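Local coordinates for 8-amino-8-demethylriboflavin N,N-dimethyltransferase (PDB 4D7K), which transfers two methyl groups from S-adenosyl-L-methionine to 8-amino-8-demethylriboflavin, the last two steps in making the antibiotic roseoflavin, at residues V22-K25 against V26-L30; R62-R65 against L66-A70; V151-E154 against F155-A158; H218-L221 against A222-L226; A314-D317 against D318-A321. All coordinates share one frame; numbering follows the deposited sequence.

Contact 1: V22-K25 against V26-L30; sequences VDLK and VAFVL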
loop_
_atom_site.group_PDB
_atom_site.type_symbol
_atom_site.label_atom_id
_atom_site.label_comp_id
_atom_site.label_asym_id
_atom_site.label_seq_id
_atom_site.Cartn_x
_atom_site.Cartn_y
_atom_site.Cartn_z
ATOM N N VAL A 22 1.149 -2.438 6.814
ATOM C CA VAL A 22 2.016 -3.547 6.442
ATOM C C VAL A 22 2.022 -3.802 4.933
ATOM O O VAL A 22 3.081 -3.963 4.326
ATOM C CB VAL A 22 1.595 -4.835 7.174
ATOM C CG1 VAL A 22 2.363 -6.040 6.644
ATOM C CG2 VAL A 22 1.788 -4.674 8.679
ATOM N N ASP A 23 0.840 -3.831 4.326
ATOM C CA ASP A 23 0.738 -4.138 2.905
ATOM C C ASP A 23 1.341 -3.008 2.059
ATOM O O ASP A 23 1.724 -3.211 0.904
ATOM C CB ASP A 23 -0.724 -4.405 2.522
ATOM C CG ASP A 23 -1.252 -5.720 3.105
ATOM O OD1 ASP A 23 -0.549 -6.337 3.937
ATOM O OD2 ASP A 23 -2.374 -6.139 2.740
ATOM N N LEU A 24 1.441 -1.825 2.651
ATOM C CA LEU A 24 2.116 -0.708 2.013
ATOM C C LEU A 24 3.613 -1.007 1.891
ATOM O O LEU A 24 4.197 -0.852 0.822
ATOM C CB LEU A 24 1.870 0.580 2.802
ATOM C CG LEU A 24 2.540 1.866 2.330
ATOM C CD1 LEU A 24 2.298 2.102 0.854
ATOM C CD2 LEU A 24 2.012 3.029 3.142
ATOM N N LYS A 25 4.225 -1.457 2.983
ATOM C CA LYS A 25 5.622 -1.878 2.964
ATOM C C LYS A 25 5.863 -3.036 1.991
ATOM O O LYS A 25 6.891 -3.092 1.320
ATOM C CB LYS A 25 6.073 -2.293 4.365
ATOM C CG LYS A 25 5.923 -1.222 5.430
ATOM C CD LYS A 25 6.143 -1.830 6.813
ATOM C CE LYS A 25 5.491 -1.000 7.906
ATOM N NZ LYS A 25 6.020 0.390 7.936
ATOM N N VAL A 26 4.918 -3.967 1.929
ATOM C CA VAL A 26 5.037 -5.087 1.007
ATOM C C VAL A 26 5.052 -4.594 -0.443
ATOM O O VAL A 26 5.828 -5.087 -1.266
ATOM C CB VAL A 26 3.895 -6.110 1.210
ATOM C CG1 VAL A 26 3.890 -7.140 0.094
ATOM C CG2 VAL A 26 4.024 -6.797 2.574
ATOM N N ALA A 27 4.206 -3.610 -0.742
ATOM C CA ALA A 27 4.127 -3.045 -2.087
ATOM C C ALA A 27 5.474 -2.503 -2.534
ATOM O O ALA A 27 5.871 -2.664 -3.692
ATOM C CB ALA A 27 3.078 -1.950 -2.151
ATOM N N PHE A 28 6.173 -1.860 -1.607
ATOM C CA PHE A 28 7.479 -1.292 -1.899
ATOM C C PHE A 28 8.517 -2.383 -2.087
ATOM O O PHE A 28 9.409 -2.256 -2.927
ATOM C CB PHE A 28 7.919 -0.340 -0.787
ATOM C CG PHE A 28 7.300 1.023 -0.881
ATOM C CD1 PHE A 28 7.658 1.887 -1.902
ATOM C CD2 PHE A 28 6.368 1.442 0.053
ATOM C CE1 PHE A 28 7.091 3.147 -1.994
ATOM C CE2 PHE A 28 5.801 2.702 -0.026
ATOM C CZ PHE A 28 6.161 3.556 -1.051
ATOM N N VAL A 29 8.393 -3.453 -1.305
ATOM C CA VAL A 29 9.293 -4.596 -1.405
ATOM C C VAL A 29 9.189 -5.267 -2.770
ATOM O O VAL A 29 10.198 -5.616 -3.382
ATOM C CB VAL A 29 8.999 -5.624 -0.291
ATOM C CG1 VAL A 29 9.569 -7.000 -0.635
ATOM C CG2 VAL A 29 9.546 -5.120 1.030
ATOM N N LEU A 30 7.962 -5.438 -3.249
ATOM C CA LEU A 30 7.727 -6.076 -4.535
ATOM C C LEU A 30 8.197 -5.189 -5.691
ATOM O O LEU A 30 8.660 -5.685 -6.720
ATOM C CB LEU A 30 6.247 -6.417 -4.689
ATOM C CG LEU A 30 5.664 -7.378 -3.649
ATOM C CD1 LEU A 30 4.165 -7.489 -3.818
ATOM C CD2 LEU A 30 6.312 -8.734 -3.787
#
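Val22 meets Val26 one turn further along helix 13-35, and its carbonyl O accepts the amide of Val26, with Val22 O and Val26 N 3.0 Å apart. Their branches meet only loosely, CG1 of Val22 lying 4.5 Å from CG2 of Val26; beta-branched, compact side chains of this kind suit a buried face. Asp23 gives its backbone O to Ala27 N, while its carboxylate takes a hydrogen bond from Gln19 through OD1. Leu24 and Phe28 leave the helix in company. With Leu24 CG anti to its backbone N (chi1 178°), the methyl CD1 comes within 3.7 Å of Phe28 CE2, while ring atom CD2 of Phe28 sits 3.3 Å from Leu24 O. Lys25 bonds through its carbonyl to Val29 N, and its CA sits at the edge of the Phe28 ring, near the ring plane. Its chain leads NZ to a salt bridge with Asp301 of the second subunit, whose Phe108 adds a cation-pi contact. Leu24 packs on Leu24 of that subunit, and Phe28 on its Tyr117. In this dimerisation-domain helix, apolar groups thus form much of the interface and Lys25 adds a charged link, while the like charges of Asp23 and Asp23 of the second subunit are probably moderated by partial exposure and Gln19.

Contact 2: R62-R65 against L66-A70; sequences RLRR and LLRAA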
loop_
_atom_site.group_PDB
_atom_site.type_symbol
_atom_site.label_atom_id
_atom_site.label_comp_id
_atom_site.label_asym_id
_atom_site.label_seq_id
_atom_site.Cartn_x
_atom_site.Cartn_y
_atom_site.Cartn_z
ATOM N N ARG A 62 22.578 -5.609 2.826
ATOM C CA ARG A 62 21.259 -5.002 2.700
ATOM C C ARG A 62 20.389 -5.702 1.651
ATOM O O ARG A 62 19.160 -5.648 1.724
ATOM C CB ARG A 62 21.395 -3.511 2.385
ATOM C CG ARG A 62 21.868 -2.704 3.591
ATOM C CD ARG A 62 21.867 -1.201 3.350
ATOM N NE ARG A 62 21.565 -0.474 4.583
ATOM C CZ ARG A 62 20.504 0.309 4.746
ATOM N NH1 ARG A 62 19.654 0.488 3.744
ATOM N NH2 ARG A 62 20.296 0.924 5.904
ATOM N N LEU A 63 21.018 -6.366 0.685
ATOM C CA LEU A 63 20.262 -7.133 -0.303
ATOM C C LEU A 63 19.589 -8.317 0.368
ATOM O O LEU A 63 18.425 -8.616 0.099
ATOM C CB LEU A 63 21.159 -7.621 -1.442
ATOM C CG LEU A 63 20.440 -8.481 -2.489
ATOM C CD1 LEU A 63 19.382 -7.670 -3.231
ATOM C CD2 LEU A 63 21.421 -9.104 -3.467
ATOM N N ARG A 64 20.330 -8.984 1.250
ATOM C CA ARG A 64 19.814 -10.129 1.989
ATOM C C ARG A 64 18.590 -9.759 2.816
ATOM O O ARG A 64 17.620 -10.520 2.880
ATOM C CB ARG A 64 20.891 -10.717 2.901
ATOM C CG ARG A 64 20.415 -11.935 3.688
ATOM C CD ARG A 64 21.488 -12.485 4.608
ATOM N NE ARG A 64 22.671 -12.923 3.876
ATOM C CZ ARG A 64 23.802 -12.231 3.823
ATOM N NH1 ARG A 64 23.899 -11.074 4.463
ATOM N NH2 ARG A 64 24.834 -12.692 3.130
ATOM N N ARG A 65 18.640 -8.589 3.447
ATOM C CA ARG A 65 17.511 -8.097 4.229
ATOM C C ARG A 65 16.305 -7.799 3.334
ATOM O O ARG A 65 15.165 -8.079 3.702
ATOM C CB ARG A 65 17.919 -6.853 5.020
ATOM C CG ARG A 65 19.019 -7.125 6.034
ATOM C CD ARG A 65 19.575 -5.836 6.605
ATOM N NE ARG A 65 18.552 -5.064 7.305
ATOM C CZ ARG A 65 18.733 -3.824 7.744
ATOM N NH1 ARG A 65 19.896 -3.215 7.550
ATOM N NH2 ARG A 65 17.752 -3.190 8.372
ATOM N N LEU A 66 16.563 -7.247 2.154
ATOM C CA LEU A 66 15.510 -7.028 1.167
ATOM C C LEU A 66 14.937 -8.358 0.658
ATOM O O LEU A 66 13.720 -8.516 0.537
ATOM C CB LEU A 66 16.046 -6.205 -0.012
ATOM C CG LEU A 66 15.098 -6.078 -1.205
ATOM C CD1 LEU A 66 13.872 -5.278 -0.815
ATOM C CD2 LEU A 66 15.783 -5.444 -2.404
ATOM N N LEU A 67 15.821 -9.306 0.354
ATOM C CA LEU A 67 15.406 -10.616 -0.147
ATOM C C LEU A 67 14.641 -11.394 0.915
ATOM O O LEU A 67 13.666 -12.080 0.617
ATOM C CB LEU A 67 16.618 -11.432 -0.614
ATOM C CG LEU A 67 17.366 -10.963 -1.862
ATOM C CD1 LEU A 67 18.671 -11.735 -2.018
ATOM C CD2 LEU A 67 16.488 -11.148 -3.077
ATOM N N ARG A 68 15.099 -11.297 2.154
ATOM C CA ARG A 68 14.417 -11.950 3.263
ATOM C C ARG A 68 13.013 -11.361 3.472
ATOM O O ARG A 68 12.078 -12.080 3.827
ATOM C CB ARG A 68 15.265 -11.827 4.525
ATOM C CG ARG A 68 14.695 -12.465 5.757
ATOM C CD ARG A 68 15.621 -12.209 6.924
ATOM N NE ARG A 68 16.940 -12.803 6.720
ATOM C CZ ARG A 68 18.076 -12.251 7.132
ATOM N NH1 ARG A 68 18.057 -11.080 7.756
ATOM N NH2 ARG A 68 19.231 -12.862 6.914
ATOM N N ALA A 69 12.865 -10.059 3.223
ATOM C CA ALA A 69 11.562 -9.401 3.347
ATOM C C ALA A 69 10.613 -9.895 2.262
ATOM O O ALA A 69 9.439 -10.154 2.519
ATOM C CB ALA A 69 11.712 -7.874 3.283
ATOM N N ALA A 70 11.132 -10.029 1.047
ATOM C CA ALA A 70 10.356 -10.589 -0.054
ATOM C C ALA A 70 9.929 -12.034 0.240
ATOM O O ALA A 70 8.867 -12.484 -0.195
ATOM C CB ALA A 70 11.153 -10.520 -1.339
#
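The guanidinium of Arg68 is approached at a slant by CD of Arg64 and, farther off, by CG of Arg65, both aliphatic parts of their chains. Arg64 CD lies 3.2 Å from Arg68 NH2. Arg64 and Arg68 cross obliquely with their guanidinium planes 24° apart, and Arg64 NE stays 4.6 Å from Arg68 NH2. Both chains leave the helix alike, CG anti to the backbone N, and both bend at chi3, which sets the planar end of Arg68 beside the methylenes of Arg64 rather than beside its charge. The salt bridge from Arg64 NH2 to Asp82 OD2 probably offsets that charge, while Arg65 NE reaches Asp299 and Arg62 NH1 reaches Leu303 O, both of the second subunit.

On another side of helix 60-72, Leu67 CD1 packs 3.7 Å from Leu63 CG, and both leucines lie on Leu52 of helix 49-56, where long branched apolar chains fit the interior of the domain. The backbone beneath is regular, with Leu67 N bonding to Leu63 O at 2.7 Å. The helix therefore has two chemistries: leucines hold it in its own domain, and Arg62 and Arg65, long enough to carry polar groups well beyond the backbone, bond to the second subunit. The two like charges at Arg64 and Arg68 are probably eased by Asp82 and by solvent, since both residues are partly exposed.

Contact 3: V151-E154 against F155-A158; sequences VRDE and FDAA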
loop_
_atom_site.group_PDB
_atom_site.type_symbol
_atom_site.label_atom_id
_atom_site.label_comp_id
_atom_site.label_asym_id
_atom_site.label_seq_id
_atom_site.Cartn_x
_atom_site.Cartn_y
_atom_site.Cartn_z
ATOM N N VAL A 151 8.691 3.522 -17.939
ATOM C CA VAL A 151 7.408 3.635 -17.252
ATOM C C VAL A 151 6.262 3.450 -18.247
ATOM O O VAL A 151 5.224 2.879 -17.912
ATOM C CB VAL A 151 7.277 4.995 -16.521
ATOM C CG1 VAL A 151 5.924 5.121 -15.838
ATOM C CG2 VAL A 151 8.385 5.141 -15.496
ATOM N N ARG A 152 6.462 3.915 -19.477
ATOM C CA ARG A 152 5.476 3.706 -20.532
ATOM C C ARG A 152 5.193 2.220 -20.759
ATOM O O ARG A 152 4.045 1.819 -20.934
ATOM C CB ARG A 152 5.940 4.350 -21.840
ATOM C CG ARG A 152 5.028 4.050 -23.019
ATOM C CD ARG A 152 5.411 4.840 -24.259
ATOM N NE ARG A 152 6.590 4.303 -24.931
ATOM C CZ ARG A 152 7.686 5.005 -25.203
ATOM N NH1 ARG A 152 7.770 6.283 -24.855
ATOM N NH2 ARG A 152 8.702 4.424 -25.822
ATOM N N ASP A 153 6.246 1.408 -20.749
ATOM C CA ASP A 153 6.116 -0.025 -21.003
ATOM C C ASP A 153 5.497 -0.775 -19.824
ATOM O O ASP A 153 4.808 -1.776 -20.010
ATOM C CB ASP A 153 7.481 -0.630 -21.344
ATOM C CG ASP A 153 8.025 -0.128 -22.666
ATOM O OD1 ASP A 153 7.236 0.423 -23.463
ATOM O OD2 ASP A 153 9.240 -0.292 -22.915
ATOM N N GLU A 154 5.753 -0.298 -18.612
ATOM C CA GLU A 154 5.111 -0.865 -17.436
ATOM C C GLU A 154 3.629 -0.502 -17.406
ATOM O O GLU A 154 2.795 -1.288 -16.950
ATOM C CB GLU A 154 5.806 -0.388 -16.164
ATOM C CG GLU A 154 7.193 -0.978 -15.982
ATOM C CD GLU A 154 7.973 -0.288 -14.891
ATOM O OE1 GLU A 154 7.426 0.664 -14.294
ATOM O OE2 GLU A 154 9.127 -0.692 -14.632
ATOM N N PHE A 155 3.309 0.691 -17.901
ATOM C CA PHE A 155 1.926 1.149 -17.966
ATOM C C PHE A 155 1.112 0.289 -18.927
ATOM O O PHE A 155 0.006 -0.141 -18.606
ATOM C CB PHE A 155 1.851 2.621 -18.398
ATOM C CG PHE A 155 0.443 3.120 -18.571
ATOM C CD1 PHE A 155 -0.333 3.439 -17.466
ATOM C CD2 PHE A 155 -0.116 3.246 -19.835
ATOM C CE1 PHE A 155 -1.633 3.885 -17.618
ATOM C CE2 PHE A 155 -1.414 3.694 -19.994
ATOM C CZ PHE A 155 -2.174 4.014 -18.882
ATOM N N ASP A 156 1.664 0.048 -20.113
ATOM C CA ASP A 156 0.974 -0.741 -21.128
ATOM C C ASP A 156 0.761 -2.182 -20.657
ATOM O O ASP A 156 -0.292 -2.775 -20.902
ATOM C CB ASP A 156 1.756 -0.719 -22.439
ATOM C CG ASP A 156 1.828 0.671 -23.061
ATOM O OD1 ASP A 156 0.814 1.403 -23.032
ATOM O OD2 ASP A 156 2.904 1.030 -23.585
ATOM N N ALA A 157 1.762 -2.735 -19.982
ATOM C CA ALA A 157 1.651 -4.072 -19.414
ATOM C C ALA A 157 0.563 -4.100 -18.347
ATOM O O ALA A 157 -0.235 -5.031 -18.294
ATOM C CB ALA A 157 2.977 -4.518 -18.832
ATOM N N ALA A 158 0.535 -3.066 -17.511
ATOM C CA ALA A 158 -0.489 -2.933 -16.481
ATOM C C ALA A 158 -1.897 -3.001 -17.078
ATOM O O ALA A 158 -2.757 -3.713 -16.558
ATOM C CB ALA A 158 -0.304 -1.638 -15.720
#
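The stem of Arg152 runs alongside Asp156, one turn apart on helix 149-165, an i/i+4 pair within the O-methyltransferase domain. Opposite charges at this spacing often pair, yet here they do not: Arg152 NE and Asp156 OD2 remain 5.1 Å apart, and the guanidinium and carboxylate planes are inclined by 38°. What the carboxylate touches is the stem of the arginine, Asp156 OD2 lying 3.7 Å from Arg152 CG. The arginine bends at chi3 and sends NH1 to the carbonyl O of Leu143, near the end of helix 139-144, so that its length is spent on joining two helices.

Asp153 lies three residues before Asp156, and its carboxylate is engaged one turn back, OD2 in a salt bridge with Lys149. Its OD1 nevertheless stands 4.4 Å from Asp156 OD2, a like-charge approach that Lys149 and the solvent around both would probably soften. Glu154 leaves the helix on a buried side with an extended chain, and OE2 finds a salt bridge with Lys35 of helix 13-35; a long acid suits a place where the partner is distant.

On Phe155, CG stands anti to the backbone N (chi1 176°), and the ring meets that of Phe107 at about 60°, with Leu143 also against it. The flat, apolar ring suits this seam between helices. The Asp156 carboxylate also bends back over its own helix, bringing OD2 within 3.0 Å of Arg152 O, two acceptors with no bond between them, while Asp156 N bonds to that same carbonyl at 3.1 Å.

Contact 4: H218-L221 against A222-L226; sequences HKFL and ASQNL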
loop_
_atom_site.group_PDB
_atom_site.type_symbol
_atom_site.label_atom_id
_atom_site.label_comp_id
_atom_site.label_asym_id
_atom_site.label_seq_id
_atom_site.Cartn_x
_atom_site.Cartn_y
_atom_site.Cartn_z
ATOM N N HIS A 218 -2.398 -7.180 -35.594
ATOM C CA HIS A 218 -2.214 -8.268 -36.559
ATOM C C HIS A 218 -1.467 -9.450 -35.950
ATOM O O HIS A 218 -1.813 -10.607 -36.199
ATOM C CB HIS A 218 -1.460 -7.775 -37.800
ATOM C CG HIS A 218 -2.298 -6.978 -38.747
ATOM N ND1 HIS A 218 -1.761 -6.106 -39.669
ATOM C CD2 HIS A 218 -3.643 -6.925 -38.918
ATOM C CE1 HIS A 218 -2.733 -5.548 -40.364
ATOM N NE2 HIS A 218 -3.883 -6.023 -39.931
ATOM N N LYS A 219 -0.441 -9.156 -35.158
ATOM C CA LYS A 219 0.372 -10.201 -34.551
ATOM C C LYS A 219 -0.407 -10.947 -33.472
ATOM O O LYS A 219 -0.419 -12.178 -33.457
ATOM C CB LYS A 219 1.664 -9.613 -33.971
ATOM C CG LYS A 219 2.648 -10.665 -33.478
ATOM C CD LYS A 219 3.933 -10.048 -32.940
ATOM C CE LYS A 219 4.786 -9.467 -34.059
ATOM N NZ LYS A 219 6.128 -9.021 -33.582
ATOM N N PHE A 220 -1.064 -10.210 -32.579
ATOM C CA PHE A 220 -1.840 -10.839 -31.507
ATOM C C PHE A 220 -2.947 -11.732 -32.053
ATOM O O PHE A 220 -3.145 -12.850 -31.571
ATOM C CB PHE A 220 -2.453 -9.792 -30.575
ATOM C CG PHE A 220 -3.441 -10.369 -29.598
ATOM C CD1 PHE A 220 -3.001 -11.044 -28.469
ATOM C CD2 PHE A 220 -4.811 -10.250 -29.818
ATOM C CE1 PHE A 220 -3.908 -11.587 -27.572
ATOM C CE2 PHE A 220 -5.718 -10.793 -28.929
ATOM C CZ PHE A 220 -5.267 -11.460 -27.802
ATOM N N LEU A 221 -3.668 -11.234 -33.054
ATOM C CA LEU A 221 -4.735 -12.011 -33.674
ATOM C C LEU A 221 -4.188 -13.265 -34.349
ATOM O O LEU A 221 -4.863 -14.293 -34.399
ATOM C CB LEU A 221 -5.504 -11.162 -34.686
ATOM C CG LEU A 221 -6.343 -10.019 -34.113
ATOM C CD1 LEU A 221 -7.007 -9.243 -35.236
ATOM C CD2 LEU A 221 -7.379 -10.538 -33.132
ATOM N N ALA A 222 -2.967 -13.178 -34.872
ATOM C CA ALA A 222 -2.344 -14.328 -35.520
ATOM C C ALA A 222 -1.944 -15.368 -34.480
ATOM O O ALA A 222 -2.031 -16.570 -34.724
ATOM C CB ALA A 222 -1.134 -13.897 -36.339
ATOM N N SER A 223 -1.513 -14.895 -33.315
ATOM C CA SER A 223 -1.139 -15.782 -32.221
ATOM C C SER A 223 -2.364 -16.473 -31.626
ATOM O O SER A 223 -2.235 -17.423 -30.857
ATOM C CB SER A 223 -0.396 -15.010 -31.127
ATOM O OG SER A 223 -1.295 -14.246 -30.340
ATOM N N GLN A 224 -3.549 -15.983 -31.981
ATOM C CA GLN A 224 -4.803 -16.577 -31.523
ATOM C C GLN A 224 -5.569 -17.217 -32.682
ATOM O O GLN A 224 -6.693 -17.686 -32.503
ATOM C CB GLN A 224 -5.684 -15.523 -30.840
ATOM C CG GLN A 224 -5.027 -14.794 -29.671
ATOM C CD GLN A 224 -4.822 -15.682 -28.456
ATOM O OE1 GLN A 224 -5.783 -16.161 -27.850
ATOM N NE2 GLN A 224 -3.564 -15.905 -28.091
ATOM N N ASN A 225 -4.950 -17.235 -33.861
ATOM C CA ASN A 225 -5.590 -17.730 -35.081
ATOM C C ASN A 225 -6.979 -17.129 -35.303
ATOM O O ASN A 225 -7.947 -17.849 -35.545
ATOM C CB ASN A 225 -5.686 -19.257 -35.057
ATOM C CG ASN A 225 -4.341 -19.930 -35.242
ATOM O OD1 ASN A 225 -3.883 -20.126 -36.367
ATOM N ND2 ASN A 225 -3.703 -20.292 -34.138
ATOM N N LEU A 226 -7.069 -15.809 -35.212
ATOM C CA LEU A 226 -8.334 -15.114 -35.415
ATOM C C LEU A 226 -8.275 -14.204 -36.630
ATOM O O LEU A 226 -9.158 -13.372 -36.836
ATOM C CB LEU A 226 -8.699 -14.307 -34.176
ATOM C CG LEU A 226 -9.086 -15.141 -32.957
ATOM C CD1 LEU A 226 -9.443 -14.228 -31.806
ATOM C CD2 LEU A 226 -10.246 -16.064 -33.298
#
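Gln224 lays its chain across the ring of Phe220 near the end of helix 214-223. From CB, which sits 3.8 Å from Phe220 O, the chain passes to CG, 3.3 Å from that same Phe220 O. Gln224 CG also stands over one face of the ring, 4.0 Å from the centroid of Phe220 and 19° off the normal, a CH-pi contact offset toward the rim. The closest ring atom to it is CZ of Phe220, 3.8 Å from Gln224 CG. A bend at chi2 carries the amide round, and its plane ends nearly parallel to the ring, 6° from it. A flexible glutamine thus offers a methylene to the aromatic face and keeps its polar end on an exposed surface.

Ser223 OG gives its proton to Phe220 O at 2.6 Å, made possible by its place between the backbone N and the carbonyl carbon. The helix closes in a Schellman motif: Asn225 has positive phi, Leu226 N returns to Leu221 O at 2.8 Å, and Asn225 N to Ala222 O at 3.1 Å. Gln224 N adds a weak bond to Leu221 O. The side chains of Leu221 and Leu226 cross at about a right angle, CD2 of Leu221 against CB of Leu226, and Leu221 also lies on Val230 and Val232 of the next strand in this beta-alpha-beta unit. Chemically, carbonyls of the last turn gain a serine hydroxyl and returning amides, with apolar leucines sealing the turn against the core.

Contact 5: A314-D317 against D318-A321; sequences AQWD and DLLA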
loop_
_atom_site.group_PDB
_atom_site.type_symbol
_atom_site.label_atom_id
_atom_site.label_comp_id
_atom_site.label_asym_id
_atom_site.label_seq_id
_atom_site.Cartn_x
_atom_site.Cartn_y
_atom_site.Cartn_z
ATOM N N ALA A 314 -27.973 8.802 -15.197
ATOM C CA ALA A 314 -28.721 9.941 -15.711
ATOM C C ALA A 314 -27.915 10.669 -16.782
ATOM O O ALA A 314 -28.459 11.101 -17.797
ATOM C CB ALA A 314 -29.094 10.889 -14.578
ATOM N N GLN A 315 -26.614 10.793 -16.551
ATOM C CA GLN A 315 -25.723 11.410 -17.524
ATOM C C GLN A 315 -25.678 10.602 -18.817
ATOM O O GLN A 315 -25.715 11.168 -19.913
ATOM C CB GLN A 315 -24.320 11.561 -16.939
ATOM C CG GLN A 315 -24.222 12.616 -15.850
ATOM C CD GLN A 315 -22.849 12.668 -15.211
ATOM O OE1 GLN A 315 -22.308 11.645 -14.789
ATOM N NE2 GLN A 315 -22.274 13.863 -15.141
ATOM N N TRP A 316 -25.609 9.280 -18.683
ATOM C CA TRP A 316 -25.603 8.394 -19.843
ATOM C C TRP A 316 -26.928 8.463 -20.582
ATOM O O TRP A 316 -26.957 8.455 -21.812
ATOM C CB TRP A 316 -25.309 6.950 -19.433
ATOM C CG TRP A 316 -23.850 6.654 -19.251
ATOM C CD1 TRP A 316 -23.222 6.311 -18.087
ATOM C CD2 TRP A 316 -22.834 6.675 -20.263
ATOM N NE1 TRP A 316 -21.879 6.113 -18.313
ATOM C CE2 TRP A 316 -21.615 6.330 -19.640
ATOM C CE3 TRP A 316 -22.836 6.949 -21.637
ATOM C CZ2 TRP A 316 -20.412 6.253 -20.341
ATOM C CZ3 TRP A 316 -21.640 6.871 -22.331
ATOM C CH2 TRP A 316 -20.444 6.527 -21.680
ATOM N N ASP A 317 -28.023 8.530 -19.827
ATOM C CA ASP A 317 -29.349 8.712 -20.409
ATOM C C ASP A 317 -29.389 9.949 -21.296
ATOM O O ASP A 317 -29.836 9.887 -22.439
ATOM C CB ASP A 317 -30.415 8.828 -19.314
ATOM C CG ASP A 317 -31.108 7.507 -19.023
ATOM O OD1 ASP A 317 -31.373 6.749 -19.981
ATOM O OD2 ASP A 317 -31.392 7.232 -17.836
ATOM N N ASP A 318 -28.908 11.068 -20.759
ATOM C CA ASP A 318 -28.945 12.355 -21.449
ATOM C C ASP A 318 -28.061 12.349 -22.693
ATOM O O ASP A 318 -28.429 12.896 -23.732
ATOM C CB ASP A 318 -28.513 13.477 -20.498
ATOM C CG ASP A 318 -28.943 14.854 -20.978
ATOM O OD1 ASP A 318 -28.649 15.209 -22.139
ATOM O OD2 ASP A 318 -29.586 15.581 -20.191
ATOM N N LEU A 319 -26.893 11.728 -22.579
ATOM C CA LEU A 319 -25.972 11.629 -23.702
ATOM C C LEU A 319 -26.573 10.766 -24.809
ATOM O O LEU A 319 -26.648 11.185 -25.965
ATOM C CB LEU A 319 -24.629 11.056 -23.242
ATOM C CG LEU A 319 -23.369 11.736 -23.780
ATOM C CD1 LEU A 319 -23.300 13.170 -23.287
ATOM C CD2 LEU A 319 -22.119 10.969 -23.377
ATOM N N LEU A 320 -27.011 9.565 -24.442
ATOM C CA LEU A 320 -27.579 8.618 -25.397
ATOM C C LEU A 320 -28.885 9.120 -26.005
ATOM O O LEU A 320 -29.226 8.763 -27.134
ATOM C CB LEU A 320 -27.807 7.263 -24.722
ATOM C CG LEU A 320 -26.534 6.511 -24.329
ATOM C CD1 LEU A 320 -26.827 5.479 -23.249
ATOM C CD2 LEU A 320 -25.897 5.856 -25.542
ATOM N N ALA A 321 -29.612 9.943 -25.253
ATOM C CA ALA A 321 -30.871 10.507 -25.731
ATOM C C ALA A 321 -30.640 11.390 -26.950
ATOM O O ALA A 321 -31.399 11.344 -27.917
ATOM C CB ALA A 321 -31.562 11.300 -24.621
#
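Leu320 curls over the carbonyl of Trp316, with Leu320 CG only 3.2 Å from Trp316 O, while Leu320 N bonds to that oxygen at 2.9 Å with a nearly straight N-H angle of 168°. Because its CG stands beside the backbone N (chi1 -68°), CD1 of Leu320 also comes back to the same carbonyl, 3.3 Å from Trp316 O. Side chain meets side chain more loosely: Leu319 CD2 approaches the indole obliquely, 4.3 Å from Trp316 CZ3.

Beyond this shell, the broad indole reaches Ile283 and Ile340 on two strands and takes a cation-pi contact from Arg311, a role suited to a large, flat residue. Leu320 lies on Phe325 and Cys342, and Leu319 turns to Ala262 of helix 259-270. The opposite character appears at Asp318, an exposed residue whose amide bonds to Ala314 O, and at Gln315, whose OE1 accepts the amide of Thr312 just before the helix. The pattern is that of an amphipathic helix laid on a mixed sheet, here helix 313-322 against the sheet of a class I-like S-adenosyl-methionine methyltransferase.

How the contacts relate
Contacts 1 and 2 are buried and belong to the dimerisation domain, where helices 13-35 and 60-72 meet directly: Val29 CG1 lies 3.7 Å from Ala70 CA, and both helices touch the second subunit. Lys25, Arg62 and Arg65 reach across to it. Contacts 3, 4 and 5 share the O-methyltransferase domain, are partly buried, and touch no other chain. Contact 3 pairs its charges within its own subunit, on its own and neighbouring helices; contact 4 is an exposed helix end, closed by capping bonds; contact 5 presses an aromatic and leucine face on the sheet. Contacts 2 and 5 are the farthest apart, with centres about 53 Å from each other.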